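Local coordinates for MutT/nudix family protein (Enterococcus faecalis, PDB 2FML), which is of unknown function but joins a Nudix domain to an NrtR-type winged helix domain, and so may act as a nucleotide-responsive transcriptional regulator, at residues 68-74 and 181-186; 146-150 and 161-167; 150-154 and 226-230; 169-174 and 187-191. One frame throughout, in Å; residues are numbered along the deposited sequence.

How the contacts relate
All four contacts reach the mixed sheet of the Nudix domain. Contacts 1 and 2 touch, with centres about 13 Å apart: Trp72 of contact 1 packs on His147 and Phe149 of contact 2. Contacts 1 and 4 touch through Leu74 and Leu182 against helix 186-200; their centres lie about 14 Å apart. Contacts 2 and 3 share Asn150 on strand 143-154. Contact 3 brings in the winged helix domain and meets contact 4 where Arg153 NE lies 3.7 Å from Leu171 CD1. A bound glycerol, probably from the crystallisation liquor, sits about 3 Å from the side chain of His186 in contact 1. It may mark a pocket.

Contact 1. Residues 68-74 and 181-186; sequences FRNSWAL and TLAFDH
Phe68 and Phe184 meet edge to face at the partly exposed margin of this contact. The edge of Phe68 points at the face of Phe184 in a T-shaped pair, with ring centroids 4.8 Å apart and planes at 61°. Phe68 CG is anti to its own carbonyl carbon (chi1 -61°). This turns one ring face onto the 181-186 backbone, where Phe184 N lies 3.4 Å from Phe68 CE2. Ala183 CA makes a CH-pi contact with the same face.

The tight, buried part holds Ala183, Ala73, Leu74 and His186. Ala183 CB fits between Phe68 CB, at 3.6 Å, and Ala73 CB. Two bonds tie the loop before helix 186-200 to strand 72-78, which leads towards the Nudix helix 85-97. Ala183 N donates almost straight to Trp72 O over 2.9 Å. Leu74 N donates to His186 ND1, also at 2.9 Å, from 24° out of the imidazole plane. Leu74 CD1 lies over one face of that ring.

The Thr181 end is looser. Thr181 is exposed, and a water bridges the backbones there, accepting from Trp72 N at 2.8 Å and donating to Thr181 O at 2.6 Å.

His186 ND1 acts as an acceptor here. The backbone bond probably fixes the turn of the imidazole, with NE2 bonded to O2 of a bound glycerol, probably from the crystallisation liquor.

Contact 2. Residues 146-150 and 161-167; sequences VHWFN and SHEDVEI
His147, Phe149 and His162 form an aromatic cluster on a beta hairpin, where strand 143-154 pairs with strand 157-162 in the Nudix domain sheet. The two imidazoles stack face to face, with centroids 3.8 Å apart and planes at 16°. His162 CE1 lies over the centre of the His147 ring. His162 also reaches Phe149, but through its CB, which stands 3.5 Å from the centroid of the phenyl ring in a CH-pi contact. With CG anti to the backbone N (chi1 -178°), His162 carries its imidazole on from the phenyl face to His147. Val165 CG1 comes in at the edge of Phe149, 3.4 Å from CE2.

The strands are antiparallel, and Asn150 and Ser161 are a hydrogen-bonded pair. Asn150 N donates to Ser161 O and Ser161 N to Asn150 O, each over 2.8 Å. A type II' turn from His162 to Val165 then folds the chain into strand 165-170, which places Val165 beside Phe149.

Beside the Asn150-Ser161 pair, a water donates to Asn150 O at 3.1 Å and lies a short 2.5 Å from Ser161 OG. Trp72 extends the aromatic cluster: its ring meets Phe149 edge to face and also packs on His147.

Contact 3. Residues 150-154 and 226-230; sequences NLERH and KFLGV
Arg153 lies stretched across the C-terminal end of helix 217-228. Its chain is extended from CG to NE, and CG is anti to the backbone N (chi1 -172°). This carries the guanidinium past Gly229 to the last carbonyls of the helix. Phe227 O lies at the edge of the group, close to its plane, and accepts from Arg153 NH1 over 2.8 Å. Leu228 O sits instead above one guanidinium face, 3.5 Å from CZ of Arg153. The aliphatic part packs alongside Gly229, with Arg153 CD 3.8 Å from Gly229 CA. Arg153 NE turns back to its own hairpin and bonds Gly155 O.

Glu152 and Lys226 approach at an angle to one another. Glu152 OE2 stays 4.1 Å from Lys226 NZ, beyond a salt bridge.

The contact joins the Nudix domain to the winged helix domain at the surface. Arg153 supplies the hydrogen bond between the segments, and its charge beside the helix C-terminal carbonyls is probably favourable; the Glu152-Lys226 pair is too distant for more than general attraction.

Contact 4. Residues 169-174 and 187-191; sequences LDLKTA and SEIII
Ile191 projects from helix 186-200 into the bend that follows strand 165-170. Its chain turns at CG1 (chi2 -67°), and this puts CD1 between two leucines. CD1 of Ile191 is 3.5 Å from Leu169 CB and 3.4 Å from Leu171 CD2, both tight for carbon pairs. Its other branch, Ile191 CG2, rests 3.5 Å from Leu171 O. Earlier on the helix, Leu169 CD2 meets Ser187 CB at 3.6 Å, while Leu169 CD1 reaches Ile190 CG2. Ala174 comes back to the helix on the far side of the bend and sets its CB against Glu188 CG at 3.6 Å. Ser187 OG lies near Ala174 O, at best a weak hydrogen bond.

The bend is shaped by an Asx turn at Asp170. Asp170 OD1 accepts from Lys172 N at 2.7 Å, nearly in line with its C-O bond. It also accepts from Thr173 N at 3.1 Å, which approaches from above the carboxylate plane. Ala174 N bonds Asp170 O over 2.8 Å. Together these bonds curl the chain and bring Ala174 CB toward the helix, while Leu171 reaches Ile191 with the end of its side chain. Asn195 ND2, further along the helix, donates to Leu171 O and ties the bend to it. Outside this shell, Ile158 of the neighbouring strand 157-162 packs on both Ile190 and Ile191. Glu188 OE2 makes a long, weak ion pair with Arg114.

Contact 1. Residues 68-74 and 181-186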
loop_
_atom_site.group_PDB
_atom_site.type_symbol
_atom_site.label_atom_id
_atom_site.label_comp_id
_atom_site.label_asym_id
_atom_site.label_seq_id
_atom_site.Cartn_x
_atom_site.Cartn_y
_atom_site.Cartn_z
ATOM N N PHE A 68 -0.476 -24.795 -7.687
ATOM C CA PHE A 68 0.941 -24.636 -7.970
ATOM C C PHE A 68 1.808 -25.482 -7.128
ATOM O O PHE A 68 2.855 -24.994 -6.685
ATOM C CB PHE A 68 1.347 -23.139 -7.808
ATOM C CG PHE A 68 0.606 -22.223 -8.770
ATOM C CD1 PHE A 68 0.971 -22.173 -10.136
ATOM C CD2 PHE A 68 -0.486 -21.470 -8.339
ATOM C CE1 PHE A 68 0.274 -21.330 -11.047
ATOM C CE2 PHE A 68 -1.189 -20.642 -9.236
ATOM C CZ PHE A 68 -0.801 -20.568 -10.577
ATOM N N ARG A 69 1.397 -26.746 -6.903
ATOM C CA ARG A 69 2.267 -27.749 -6.339
ATOM C C ARG A 69 3.627 -27.813 -7.046
ATOM O O ARG A 69 3.693 -27.892 -8.266
ATOM C CB ARG A 69 1.628 -29.134 -6.422
ATOM C CG ARG A 69 2.363 -30.224 -5.676
ATOM C CD ARG A 69 1.876 -31.607 -6.147
ATOM N NE ARG A 69 0.461 -31.767 -5.857
ATOM C CZ ARG A 69 -0.393 -32.615 -6.444
ATOM N NH1 ARG A 69 -0.046 -33.404 -7.460
ATOM N NH2 ARG A 69 -1.659 -32.609 -6.014
ATOM N N ASN A 70 4.699 -27.791 -6.254
ATOM C CA ASN A 70 6.052 -27.915 -6.773
ATOM C C ASN A 70 6.620 -26.667 -7.457
ATOM O O ASN A 70 7.773 -26.642 -7.879
ATOM C CB ASN A 70 6.165 -29.169 -7.678
ATOM C CG ASN A 70 6.056 -30.480 -6.884
ATOM O OD1 ASN A 70 6.233 -30.510 -5.671
ATOM N ND2 ASN A 70 5.757 -31.571 -7.586
ATOM N N SER A 71 5.819 -25.623 -7.563
ATOM C CA SER A 71 6.302 -24.368 -8.080
ATOM C C SER A 71 7.023 -23.638 -6.922
ATOM O O SER A 71 6.694 -23.850 -5.773
ATOM C CB SER A 71 5.141 -23.523 -8.629
ATOM O OG SER A 71 4.577 -24.101 -9.786
ATOM N N TRP A 72 7.967 -22.768 -7.260
ATOM C CA TRP A 72 8.567 -21.847 -6.315
ATOM C C TRP A 72 7.681 -20.612 -6.154
ATOM O O TRP A 72 6.966 -20.207 -7.069
ATOM C CB TRP A 72 10.022 -21.474 -6.721
ATOM C CG TRP A 72 10.900 -22.681 -6.798
ATOM C CD1 TRP A 72 11.121 -23.463 -7.914
ATOM C CD2 TRP A 72 11.647 -23.295 -5.724
ATOM N NE1 TRP A 72 11.951 -24.508 -7.597
ATOM C CE2 TRP A 72 12.311 -24.420 -6.273
ATOM C CE3 TRP A 72 11.831 -22.998 -4.359
ATOM C CZ2 TRP A 72 13.135 -25.263 -5.496
ATOM C CZ3 TRP A 72 12.662 -23.825 -3.598
ATOM C CH2 TRP A 72 13.315 -24.933 -4.168
ATOM N N ALA A 73 7.717 -20.043 -4.959
ATOM C CA ALA A 73 6.715 -19.104 -4.568
ATOM C C ALA A 73 7.272 -18.242 -3.427
ATOM O O ALA A 73 8.174 -18.671 -2.740
ATOM C CB ALA A 73 5.441 -19.870 -4.104
ATOM N N LEU A 74 6.710 -17.060 -3.191
ATOM C CA LEU A 74 6.922 -16.400 -1.865
ATOM C C LEU A 74 6.264 -17.167 -0.735
ATOM O O LEU A 74 5.223 -17.840 -0.936
ATOM C CB LEU A 74 6.456 -14.919 -1.844
ATOM C CG LEU A 74 7.043 -14.042 -2.989
ATOM C CD1 LEU A 74 6.207 -12.774 -3.228
ATOM C CD2 LEU A 74 8.550 -13.665 -2.747
ATOM N N THR A 181 8.940 -20.750 -13.531
ATOM C CA THR A 181 7.903 -19.768 -13.428
ATOM C C THR A 181 7.392 -19.734 -11.968
ATOM O O THR A 181 7.051 -20.766 -11.390
ATOM C CB THR A 181 6.717 -20.077 -14.452
ATOM O OG1 THR A 181 7.209 -20.137 -15.820
ATOM C CG2 THR A 181 5.681 -18.985 -14.425
ATOM N N LEU A 182 7.335 -18.552 -11.372
ATOM C CA LEU A 182 6.787 -18.405 -10.037
ATOM C C LEU A 182 5.300 -18.722 -10.024
ATOM O O LEU A 182 4.557 -18.377 -11.007
ATOM C CB LEU A 182 7.020 -16.990 -9.524
ATOM C CG LEU A 182 8.480 -16.659 -9.202
ATOM C CD1 LEU A 182 8.713 -15.155 -9.136
ATOM C CD2 LEU A 182 8.861 -17.319 -7.897
ATOM N N ALA A 183 4.883 -19.382 -8.939
ATOM C CA ALA A 183 3.480 -19.552 -8.603
ATOM C C ALA A 183 2.657 -18.243 -8.596
ATOM O O ALA A 183 3.155 -17.155 -8.297
ATOM C CB ALA A 183 3.354 -20.270 -7.219
ATOM N N PHE A 184 1.365 -18.378 -8.864
ATOM C CA PHE A 184 0.424 -17.282 -8.727
ATOM C C PHE A 184 0.880 -16.090 -9.570
ATOM O O PHE A 184 1.324 -16.303 -10.711
ATOM C CB PHE A 184 0.198 -16.900 -7.257
ATOM C CG PHE A 184 -0.258 -18.063 -6.376
ATOM C CD1 PHE A 184 -1.563 -18.510 -6.427
ATOM C CD2 PHE A 184 0.629 -18.672 -5.477
ATOM C CE1 PHE A 184 -1.990 -19.577 -5.599
ATOM C CE2 PHE A 184 0.246 -19.688 -4.666
ATOM C CZ PHE A 184 -1.113 -20.164 -4.711
ATOM N N ASP A 185 0.795 -14.884 -8.988
ATOM C CA ASP A 185 1.260 -13.633 -9.572
ATOM C C ASP A 185 2.496 -13.164 -8.793
ATOM O O ASP A 185 2.818 -12.001 -8.780
ATOM C CB ASP A 185 0.142 -12.564 -9.501
ATOM C CG ASP A 185 -0.313 -12.265 -8.057
ATOM O OD1 ASP A 185 0.034 -13.035 -7.135
ATOM O OD2 ASP A 185 -1.022 -11.254 -7.829
ATOM N N HIS A 186 3.232 -14.100 -8.206
ATOM C CA HIS A 186 4.442 -13.745 -7.408
ATOM C C HIS A 186 5.574 -13.086 -8.182
ATOM O O HIS A 186 6.360 -12.356 -7.614
ATOM C CB HIS A 186 4.954 -14.946 -6.619
ATOM C CG HIS A 186 4.006 -15.370 -5.559
ATOM N ND1 HIS A 186 4.326 -16.319 -4.609
ATOM C CD2 HIS A 186 2.745 -14.951 -5.286
ATOM C CE1 HIS A 186 3.298 -16.465 -3.794
ATOM N NE2 HIS A 186 2.330 -15.648 -4.188
HETATM O O HOH W 1 8.386 -22.536 -10.013
#

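Contact 2. Residues 146-150 and 161-167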
loop_
_atom_site.group_PDB
_atom_site.type_symbol
_atom_site.label_atom_id
_atom_site.label_comp_id
_atom_site.label_asym_id
_atom_site.label_seq_id
_atom_site.Cartn_x
_atom_site.Cartn_y
_atom_site.Cartn_z
ATOM N N VAL A 146 13.018 -24.540 1.090
ATOM C CA VAL A 146 13.070 -23.123 1.411
ATOM C C VAL A 146 14.534 -22.709 1.223
ATOM O O VAL A 146 15.439 -23.331 1.752
ATOM C CB VAL A 146 12.477 -22.756 2.851
ATOM C CG1 VAL A 146 13.345 -23.286 3.977
ATOM C CG2 VAL A 146 12.326 -21.246 2.969
ATOM N N HIS A 147 14.756 -21.679 0.425
ATOM C CA HIS A 147 16.135 -21.319 0.083
ATOM C C HIS A 147 16.207 -19.844 -0.113
ATOM O O HIS A 147 15.238 -19.202 -0.553
ATOM C CB HIS A 147 16.578 -21.970 -1.227
ATOM C CG HIS A 147 16.614 -23.465 -1.208
ATOM N ND1 HIS A 147 15.859 -24.242 -2.073
ATOM C CD2 HIS A 147 17.336 -24.333 -0.451
ATOM C CE1 HIS A 147 16.120 -25.523 -1.843
ATOM N NE2 HIS A 147 16.993 -25.604 -0.853
ATOM N N TRP A 148 17.395 -19.319 0.136
ATOM C CA TRP A 148 17.773 -17.982 -0.274
ATOM C C TRP A 148 18.218 -18.097 -1.723
ATOM O O TRP A 148 19.256 -18.680 -2.009
ATOM C CB TRP A 148 18.957 -17.495 0.600
ATOM C CG TRP A 148 18.552 -17.047 1.981
ATOM C CD1 TRP A 148 18.852 -17.663 3.200
ATOM C CD2 TRP A 148 17.794 -15.872 2.306
ATOM N NE1 TRP A 148 18.288 -16.951 4.227
ATOM C CE2 TRP A 148 17.656 -15.839 3.712
ATOM C CE3 TRP A 148 17.203 -14.845 1.536
ATOM C CZ2 TRP A 148 16.964 -14.827 4.363
ATOM C CZ3 TRP A 148 16.527 -13.828 2.186
ATOM C CH2 TRP A 148 16.445 -13.818 3.608
ATOM N N PHE A 149 17.432 -17.548 -2.642
ATOM C CA PHE A 149 17.791 -17.516 -4.045
ATOM C C PHE A 149 18.697 -16.329 -4.309
ATOM O O PHE A 149 18.462 -15.226 -3.837
ATOM C CB PHE A 149 16.532 -17.415 -4.923
ATOM C CG PHE A 149 15.907 -18.765 -5.271
ATOM C CD1 PHE A 149 15.423 -19.611 -4.269
ATOM C CD2 PHE A 149 15.743 -19.145 -6.619
ATOM C CE1 PHE A 149 14.868 -20.848 -4.583
ATOM C CE2 PHE A 149 15.151 -20.389 -6.972
ATOM C CZ PHE A 149 14.748 -21.242 -5.944
ATOM N N ASN A 150 19.729 -16.557 -5.085
ATOM C CA ASN A 150 20.515 -15.473 -5.622
ATOM C C ASN A 150 19.681 -14.542 -6.479
ATOM O O ASN A 150 19.010 -14.978 -7.414
ATOM C CB ASN A 150 21.557 -16.076 -6.539
ATOM C CG ASN A 150 22.903 -15.600 -6.224
ATOM O OD1 ASN A 150 23.718 -16.362 -5.658
ATOM N ND2 ASN A 150 23.163 -14.295 -6.501
ATOM N N SER A 161 18.117 -17.280 -8.726
ATOM C CA SER A 161 18.683 -18.577 -8.970
ATOM C C SER A 161 19.049 -19.347 -7.723
ATOM O O SER A 161 19.461 -18.772 -6.737
ATOM C CB SER A 161 19.831 -18.534 -10.002
ATOM O OG SER A 161 20.841 -17.586 -9.726
ATOM N N HIS A 162 18.835 -20.656 -7.775
ATOM C CA HIS A 162 19.314 -21.588 -6.787
ATOM C C HIS A 162 19.544 -22.913 -7.556
ATOM O O HIS A 162 18.648 -23.357 -8.281
ATOM C CB HIS A 162 18.303 -21.812 -5.652
ATOM C CG HIS A 162 18.812 -22.743 -4.587
ATOM N ND1 HIS A 162 18.425 -24.073 -4.501
ATOM C CD2 HIS A 162 19.719 -22.550 -3.598
ATOM C CE1 HIS A 162 19.071 -24.652 -3.497
ATOM N NE2 HIS A 162 19.861 -23.753 -2.934
ATOM N N GLU A 163 20.726 -23.525 -7.390
ATOM C CA GLU A 163 21.070 -24.788 -8.083
ATOM C C GLU A 163 20.631 -24.664 -9.564
ATOM O O GLU A 163 21.077 -23.727 -10.242
ATOM C CB GLU A 163 20.493 -26.031 -7.363
ATOM C CG GLU A 163 21.308 -26.477 -6.099
ATOM C CD GLU A 163 20.498 -27.424 -5.168
ATOM O OE1 GLU A 163 19.578 -28.090 -5.697
ATOM O OE2 GLU A 163 20.751 -27.498 -3.930
ATOM N N ASP A 164 19.755 -25.566 -10.035
ATOM C CA ASP A 164 19.310 -25.556 -11.439
ATOM C C ASP A 164 18.033 -24.782 -11.724
ATOM O O ASP A 164 17.532 -24.793 -12.850
ATOM C CB ASP A 164 19.201 -26.972 -11.980
ATOM C CG ASP A 164 20.492 -27.426 -12.647
ATOM O OD1 ASP A 164 20.654 -27.203 -13.887
ATOM O OD2 ASP A 164 21.354 -28.006 -11.927
ATOM N N VAL A 165 17.531 -24.093 -10.696
ATOM C CA VAL A 165 16.353 -23.265 -10.799
ATOM C C VAL A 165 16.739 -21.875 -11.274
ATOM O O VAL A 165 17.709 -21.297 -10.781
ATOM C CB VAL A 165 15.597 -23.188 -9.435
ATOM C CG1 VAL A 165 14.263 -22.392 -9.593
ATOM C CG2 VAL A 165 15.385 -24.605 -8.899
ATOM N N GLU A 166 15.978 -21.369 -12.240
ATOM C CA GLU A 166 16.259 -20.119 -12.934
ATOM C C GLU A 166 14.950 -19.432 -13.275
ATOM O O GLU A 166 14.151 -19.933 -14.054
ATOM C CB GLU A 166 17.076 -20.347 -14.212
ATOM C CG GLU A 166 17.389 -19.062 -15.016
ATOM C CD GLU A 166 17.338 -19.271 -16.570
ATOM O OE1 GLU A 166 16.245 -19.450 -17.181
ATOM O OE2 GLU A 166 18.425 -19.254 -17.192
ATOM N N ILE A 167 14.743 -18.290 -12.648
ATOM C CA ILE A 167 13.584 -17.448 -12.819
ATOM C C ILE A 167 14.079 -16.074 -13.177
ATOM O O ILE A 167 14.845 -15.474 -12.420
ATOM C CB ILE A 167 12.760 -17.325 -11.507
ATOM C CG1 ILE A 167 12.296 -18.735 -11.047
ATOM C CG2 ILE A 167 11.694 -16.172 -11.648
ATOM C CD1 ILE A 167 11.948 -18.819 -9.630
HETATM O O HOH W 2 20.763 -15.055 -9.924
#

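Contact 3. Residues 150-154 and 226-230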
loop_
_atom_site.group_PDB
_atom_site.type_symbol
_atom_site.label_atom_id
_atom_site.label_comp_id
_atom_site.label_asym_id
_atom_site.label_seq_id
_atom_site.Cartn_x
_atom_site.Cartn_y
_atom_site.Cartn_z
ATOM N N ASN A 150 19.729 -16.557 -5.085
ATOM C CA ASN A 150 20.515 -15.473 -5.622
ATOM C C ASN A 150 19.681 -14.542 -6.479
ATOM O O ASN A 150 19.010 -14.978 -7.414
ATOM C CB ASN A 150 21.557 -16.076 -6.539
ATOM C CG ASN A 150 22.903 -15.600 -6.224
ATOM O OD1 ASN A 150 23.718 -16.362 -5.658
ATOM N ND2 ASN A 150 23.163 -14.295 -6.501
ATOM N N LEU A 151 19.745 -13.260 -6.197
ATOM C CA LEU A 151 19.015 -12.284 -6.987
ATOM C C LEU A 151 19.987 -11.292 -7.699
ATOM O O LEU A 151 20.729 -10.535 -7.060
ATOM C CB LEU A 151 18.014 -11.580 -6.070
ATOM C CG LEU A 151 17.576 -10.186 -6.522
ATOM C CD1 LEU A 151 16.635 -10.200 -7.755
ATOM C CD2 LEU A 151 16.931 -9.472 -5.328
ATOM N N GLU A 152 19.957 -11.266 -9.022
ATOM C CA GLU A 152 20.872 -10.430 -9.789
ATOM C C GLU A 152 20.131 -9.612 -10.855
ATOM O O GLU A 152 19.275 -10.152 -11.593
ATOM C CB GLU A 152 21.931 -11.330 -10.412
ATOM C CG GLU A 152 22.939 -10.640 -11.209
ATOM C CD GLU A 152 24.333 -11.137 -10.931
ATOM O OE1 GLU A 152 24.547 -12.381 -10.944
ATOM O OE2 GLU A 152 25.235 -10.280 -10.713
ATOM N N ARG A 153 20.447 -8.315 -10.927
ATOM C CA ARG A 153 19.969 -7.446 -12.008
ATOM C C ARG A 153 20.875 -7.399 -13.264
ATOM O O ARG A 153 22.095 -7.143 -13.180
ATOM C CB ARG A 153 19.738 -6.028 -11.523
ATOM C CG ARG A 153 19.068 -5.212 -12.617
ATOM C CD ARG A 153 18.799 -3.826 -12.143
ATOM N NE ARG A 153 18.224 -2.979 -13.183
ATOM C CZ ARG A 153 17.631 -1.808 -12.966
ATOM N NH1 ARG A 153 17.533 -1.290 -11.745
ATOM N NH2 ARG A 153 17.119 -1.149 -13.984
ATOM N N HIS A 154 20.260 -7.646 -14.418
ATOM C CA HIS A 154 20.928 -7.516 -15.717
ATOM C C HIS A 154 20.072 -6.613 -16.599
ATOM O O HIS A 154 19.169 -7.097 -17.277
ATOM C CB HIS A 154 21.100 -8.897 -16.383
ATOM C CG HIS A 154 21.983 -9.830 -15.613
ATOM N ND1 HIS A 154 21.483 -10.870 -14.855
ATOM C CD2 HIS A 154 23.329 -9.863 -15.451
ATOM C CE1 HIS A 154 22.483 -11.524 -14.285
ATOM N NE2 HIS A 154 23.613 -10.921 -14.613
ATOM N N LYS A 226 23.961 -3.148 -6.822
ATOM C CA LYS A 226 23.211 -4.415 -7.044
ATOM C C LYS A 226 21.737 -4.140 -7.452
ATOM O O LYS A 226 21.178 -4.843 -8.298
ATOM C CB LYS A 226 23.239 -5.408 -5.835
ATOM C CG LYS A 226 24.594 -6.105 -5.480
ATOM C CD LYS A 226 25.602 -6.166 -6.617
ATOM C CE LYS A 226 25.657 -7.483 -7.374
ATOM N NZ LYS A 226 26.975 -7.633 -8.171
ATOM N N PHE A 227 21.121 -3.125 -6.840
ATOM C CA PHE A 227 19.777 -2.683 -7.263
ATOM C C PHE A 227 19.758 -1.895 -8.584
ATOM O O PHE A 227 18.795 -2.003 -9.357
ATOM C CB PHE A 227 19.066 -1.936 -6.141
ATOM C CG PHE A 227 18.589 -2.839 -5.049
ATOM C CD1 PHE A 227 17.420 -3.615 -5.215
ATOM C CD2 PHE A 227 19.301 -2.942 -3.872
ATOM C CE1 PHE A 227 16.954 -4.472 -4.221
ATOM C CE2 PHE A 227 18.847 -3.755 -2.860
ATOM C CZ PHE A 227 17.683 -4.554 -3.025
ATOM N N LEU A 228 20.824 -1.135 -8.836
ATOM C CA LEU A 228 20.957 -0.321 -10.052
ATOM C C LEU A 228 21.368 -1.173 -11.225
ATOM O O LEU A 228 20.998 -0.892 -12.347
ATOM C CB LEU A 228 21.926 0.861 -9.824
ATOM C CG LEU A 228 21.301 1.946 -8.916
ATOM C CD1 LEU A 228 22.294 2.958 -8.364
ATOM C CD2 LEU A 228 20.126 2.657 -9.583
ATOM N N GLY A 229 22.111 -2.244 -10.945
ATOM C CA GLY A 229 22.580 -3.174 -11.970
ATOM C C GLY A 229 23.826 -2.639 -12.636
ATOM O O GLY A 229 24.095 -2.935 -13.784
ATOM N N VAL A 230 24.579 -1.836 -11.893
ATOM C CA VAL A 230 25.825 -1.254 -12.348
ATOM C C VAL A 230 27.014 -1.741 -11.453
ATOM O O VAL A 230 26.830 -2.310 -10.382
ATOM C CB VAL A 230 25.755 0.313 -12.335
ATOM C CG1 VAL A 230 24.596 0.839 -13.176
ATOM C CG2 VAL A 230 25.660 0.833 -10.909
#

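Contact 4. Residues 169-174 and 187-191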
loop_
_atom_site.group_PDB
_atom_site.type_symbol
_atom_site.label_atom_id
_atom_site.label_comp_id
_atom_site.label_asym_id
_atom_site.label_seq_id
_atom_site.Cartn_x
_atom_site.Cartn_y
_atom_site.Cartn_z
ATOM N N LEU A 169 12.792 -12.329 -14.679
ATOM C CA LEU A 169 11.661 -11.429 -14.720
ATOM C C LEU A 169 12.027 -10.098 -15.356
ATOM O O LEU A 169 13.057 -9.497 -15.036
ATOM C CB LEU A 169 11.149 -11.136 -13.287
ATOM C CG LEU A 169 10.819 -12.330 -12.382
ATOM C CD1 LEU A 169 10.471 -11.908 -10.927
ATOM C CD2 LEU A 169 9.794 -13.272 -13.097
ATOM N N ASP A 170 11.098 -9.606 -16.168
ATOM C CA ASP A 170 11.164 -8.286 -16.784
ATOM C C ASP A 170 10.695 -7.221 -15.790
ATOM O O ASP A 170 9.543 -7.270 -15.358
ATOM C CB ASP A 170 10.275 -8.221 -18.041
ATOM C CG ASP A 170 10.485 -6.920 -18.832
ATOM O OD1 ASP A 170 10.231 -5.799 -18.327
ATOM O OD2 ASP A 170 10.939 -7.020 -19.979
ATOM N N LEU A 171 11.585 -6.300 -15.425
ATOM C CA LEU A 171 11.276 -5.226 -14.494
ATOM C C LEU A 171 10.173 -4.271 -14.905
ATOM O O LEU A 171 9.609 -3.613 -14.024
ATOM C CB LEU A 171 12.508 -4.411 -14.082
ATOM C CG LEU A 171 13.466 -5.113 -13.109
ATOM C CD1 LEU A 171 14.779 -4.333 -12.992
ATOM C CD2 LEU A 171 12.798 -5.451 -11.713
ATOM N N LYS A 172 9.849 -4.194 -16.192
ATOM C CA LYS A 172 8.788 -3.271 -16.641
ATOM C C LYS A 172 7.431 -3.958 -16.863
ATOM O O LYS A 172 6.399 -3.322 -16.672
ATOM C CB LYS A 172 9.195 -2.427 -17.878
ATOM C CG LYS A 172 10.592 -1.760 -17.821
ATOM C CD LYS A 172 10.676 -0.718 -16.651
ATOM C CE LYS A 172 11.938 -0.892 -15.718
ATOM N NZ LYS A 172 11.626 -0.347 -14.331
ATOM N N THR A 173 7.402 -5.240 -17.216
ATOM C CA THR A 173 6.113 -5.927 -17.511
ATOM C C THR A 173 5.815 -7.120 -16.636
ATOM O O THR A 173 4.728 -7.728 -16.775
ATOM C CB THR A 173 6.111 -6.504 -18.904
ATOM O OG1 THR A 173 7.135 -7.496 -18.936
ATOM C CG2 THR A 173 6.399 -5.417 -19.996
ATOM N N ALA A 174 6.783 -7.486 -15.766
ATOM C CA ALA A 174 6.721 -8.706 -14.938
ATOM C C ALA A 174 6.661 -9.976 -15.761
ATOM O O ALA A 174 6.463 -11.033 -15.194
ATOM C CB ALA A 174 5.532 -8.658 -13.926
ATOM N N SER A 187 5.625 -13.310 -9.489
ATOM C CA SER A 187 6.585 -12.560 -10.312
ATOM C C SER A 187 6.291 -11.041 -10.292
ATOM O O SER A 187 7.239 -10.205 -10.200
ATOM C CB SER A 187 6.510 -13.080 -11.756
ATOM O OG SER A 187 5.469 -12.348 -12.307
ATOM N N GLU A 188 4.991 -10.685 -10.336
ATOM C CA GLU A 188 4.589 -9.290 -10.192
ATOM C C GLU A 188 4.904 -8.697 -8.851
ATOM O O GLU A 188 5.082 -7.519 -8.744
ATOM C CB GLU A 188 3.069 -9.059 -10.411
ATOM C CG GLU A 188 2.593 -9.178 -11.827
ATOM C CD GLU A 188 1.111 -9.402 -11.839
ATOM O OE1 GLU A 188 0.442 -8.530 -11.253
ATOM O OE2 GLU A 188 0.625 -10.460 -12.366
ATOM N N ILE A 189 4.755 -9.505 -7.822
ATOM C CA ILE A 189 5.055 -9.099 -6.485
ATOM C C ILE A 189 6.590 -8.890 -6.275
ATOM O O ILE A 189 6.994 -7.919 -5.638
ATOM C CB ILE A 189 4.497 -10.107 -5.415
ATOM C CG1 ILE A 189 3.019 -10.562 -5.663
ATOM C CG2 ILE A 189 4.793 -9.560 -4.029
ATOM C CD1 ILE A 189 2.419 -11.386 -4.455
ATOM N N ILE A 190 7.428 -9.773 -6.796
ATOM C CA ILE A 190 8.878 -9.580 -6.668
ATOM C C ILE A 190 9.400 -8.338 -7.413
ATOM O O ILE A 190 10.205 -7.532 -6.885
ATOM C CB ILE A 190 9.644 -10.860 -7.047
ATOM C CG1 ILE A 190 9.384 -11.853 -5.931
ATOM C CG2 ILE A 190 11.237 -10.585 -7.168
ATOM C CD1 ILE A 190 9.741 -13.249 -6.179
ATOM N N ILE A 191 8.916 -8.163 -8.632
ATOM C CA ILE A 191 9.180 -6.959 -9.423
ATOM C C ILE A 191 8.695 -5.703 -8.679
ATOM O O ILE A 191 9.412 -4.700 -8.606
ATOM C CB ILE A 191 8.513 -7.112 -10.823
ATOM C CG1 ILE A 191 9.199 -8.240 -11.600
ATOM C CG2 ILE A 191 8.425 -5.819 -11.614
ATOM C CD1 ILE A 191 10.553 -7.985 -11.977
#